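Local coordinates for protein 3-hydroxyisobutyrate dehydrogenase (Salmonella typhimurium, PDB 3G0O) that probably oxidises L-threonate to 2-oxo-tetronate with NAD(+), or less favourably NADP(+), as a dehydrogenase of the 3-hydroxyisobutyrate dehydrogenase-related family, at residues A[125-130]-A[174-179]. Numbering follows the deposited sequence.
Sequences DAPVSG and AGSTVK
Asp-125 presents its carboxylate to the first turn of the helix that begins at Ala-174; a chi1 of 176°, which sets CG opposite the backbone N, turns the group toward Ser-176. Both oxygens engage Ser-176 on their syn sides: OD1 takes a hydrogen bond from Ser-176 OG at 2.7 Å, and OD2 one from Ser-176 N at 2.9 Å, 32° out of the carboxylate plane. OD2 also accepts a hydrogen bond from Gly-173 N, just before the helix. The buried carboxylate thus faces the helix N-terminus, where the dipole would be expected to stabilise its charge. Gly-175 has no side chain, which leaves room for the carbonyl O of Asp-125 against the helix, and Pro-127 CG packs 3.4 Å from Gly-175 O. The proline ring also lies along the start of the Lys-179 side chain, its CG a tight 3.4 Å from Lys-179 CB. Bends at chi2 and chi4 then carry NZ of Lys-179, the predicted active-site residue, to Val-128 O in a weak hydrogen bond (3.3 Å). A water accepts from Val-128 N at 2.8 Å and, weakly, from NZ, whose stronger partner is Thr-103 OG1. A tartaric acid molecule, probably from crystallisation, lies about 5 Å from the lysine side chain and is hydrogen-bonded to Ser-129 OG. The contact joins the Rossmann-type domain to the long helix 174-202 leading into the helical C-terminal domain, with strand 140-145 beside segment 125-130 and helix 106-117 packing against Asp-125 and Ser-176.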
loop_
_atom_site.group_PDB
_atom_site.type_symbol
_atom_site.label_atom_id
_atom_site.label_comp_id
_atom_site.label_asym_id
_atom_site.label_seq_id
_atom_site.Cartn_x
_atom_site.Cartn_y
_atom_site.Cartn_z
ATOM N N ASP A 125 -8.958 25.407 1.038
ATOM C CA ASP A 125 -7.808 24.650 1.518
ATOM C C ASP A 125 -8.020 23.308 0.833
ATOM O O ASP A 125 -8.711 22.440 1.358
ATOM C CB ASP A 125 -7.895 24.521 3.040
ATOM C CG ASP A 125 -6.794 23.656 3.622
ATOM O OD1 ASP A 125 -5.779 23.444 2.932
ATOM O OD2 ASP A 125 -6.947 23.204 4.776
ATOM N N ALA A 126 -7.422 23.141 -0.341
ATOM C CA ALA A 126 -7.647 21.933 -1.119
ATOM C C ALA A 126 -6.458 21.118 -1.613
ATOM O O ALA A 126 -6.253 20.985 -2.822
ATOM C CB ALA A 126 -8.544 22.282 -2.310
ATOM N N PRO A 127 -5.664 20.550 -0.695
ATOM C CA PRO A 127 -4.528 19.751 -1.164
ATOM C C PRO A 127 -5.070 18.551 -1.947
ATOM O O PRO A 127 -6.196 18.104 -1.707
ATOM C CB PRO A 127 -3.820 19.354 0.137
ATOM C CG PRO A 127 -4.921 19.391 1.163
ATOM C CD PRO A 127 -5.695 20.623 0.773
ATOM N N VAL A 128 -4.280 18.032 -2.880
ATOM C CA VAL A 128 -4.729 16.911 -3.702
ATOM C C VAL A 128 -3.817 15.688 -3.709
ATOM O O VAL A 128 -2.693 15.718 -3.205
ATOM C CB VAL A 128 -4.903 17.349 -5.170
ATOM C CG1 VAL A 128 -5.954 18.438 -5.268
ATOM C CG2 VAL A 128 -3.570 17.847 -5.719
ATOM N N SER A 129 -4.327 14.613 -4.305
ATOM C CA SER A 129 -3.588 13.371 -4.444
ATOM C C SER A 129 -4.188 12.557 -5.588
ATOM O O SER A 129 -5.097 13.023 -6.282
ATOM C CB SER A 129 -3.624 12.557 -3.148
ATOM O OG SER A 129 -2.801 11.406 -3.269
ATOM N N GLY A 130 -3.670 11.350 -5.790
ATOM C CA GLY A 130 -4.176 10.502 -6.854
ATOM C C GLY A 130 -3.149 10.152 -7.918
ATOM O O GLY A 130 -3.336 9.195 -8.665
ATOM N N ALA A 174 -8.505 22.176 7.956
ATOM C CA ALA A 174 -8.774 20.747 8.065
ATOM C C ALA A 174 -8.282 19.975 6.847
ATOM O O ALA A 174 -7.779 18.859 6.973
ATOM C CB ALA A 174 -10.261 20.509 8.272
ATOM N N GLY A 175 -8.438 20.570 5.669
ATOM C CA GLY A 175 -7.983 19.916 4.462
ATOM C C GLY A 175 -6.492 19.639 4.532
ATOM O O GLY A 175 -6.049 18.536 4.214
ATOM N N SER A 176 -5.711 20.631 4.952
ATOM C CA SER A 176 -4.265 20.450 5.049
ATOM C C SER A 176 -3.890 19.425 6.116
ATOM O O SER A 176 -2.888 18.723 5.979
ATOM C CB SER A 176 -3.566 21.781 5.337
ATOM O OG SER A 176 -3.566 22.622 4.192
ATOM N N THR A 177 -4.693 19.332 7.174
ATOM C CA THR A 177 -4.424 18.356 8.228
ATOM C C THR A 177 -4.579 16.948 7.658
ATOM O O THR A 177 -3.796 16.046 7.969
ATOM C CB THR A 177 -5.388 18.530 9.421
ATOM O OG1 THR A 177 -5.110 19.774 10.076
ATOM C CG2 THR A 177 -5.217 17.386 10.425
ATOM N N VAL A 178 -5.587 16.765 6.815
ATOM C CA VAL A 178 -5.818 15.462 6.202
ATOM C C VAL A 178 -4.675 15.115 5.258
ATOM O O VAL A 178 -4.230 13.967 5.218
ATOM C CB VAL A 178 -7.154 15.439 5.437
ATOM C CG1 VAL A 178 -7.277 14.156 4.619
ATOM C CG2 VAL A 178 -8.306 15.541 6.425
ATOM N N LYS A 179 -4.200 16.108 4.504
ATOM C CA LYS A 179 -3.091 15.911 3.571
ATOM C C LYS A 179 -1.830 15.500 4.329
ATOM O O LYS A 179 -1.072 14.644 3.875
ATOM C CB LYS A 179 -2.816 17.197 2.779
ATOM C CG LYS A 179 -1.657 17.099 1.780
ATOM C CD LYS A 179 -1.871 15.960 0.790
ATOM C CE LYS A 179 -0.712 15.817 -0.195
ATOM N NZ LYS A 179 -0.569 16.995 -1.098
HETATM O O HOH W 1 -1.701 19.135 -2.854
#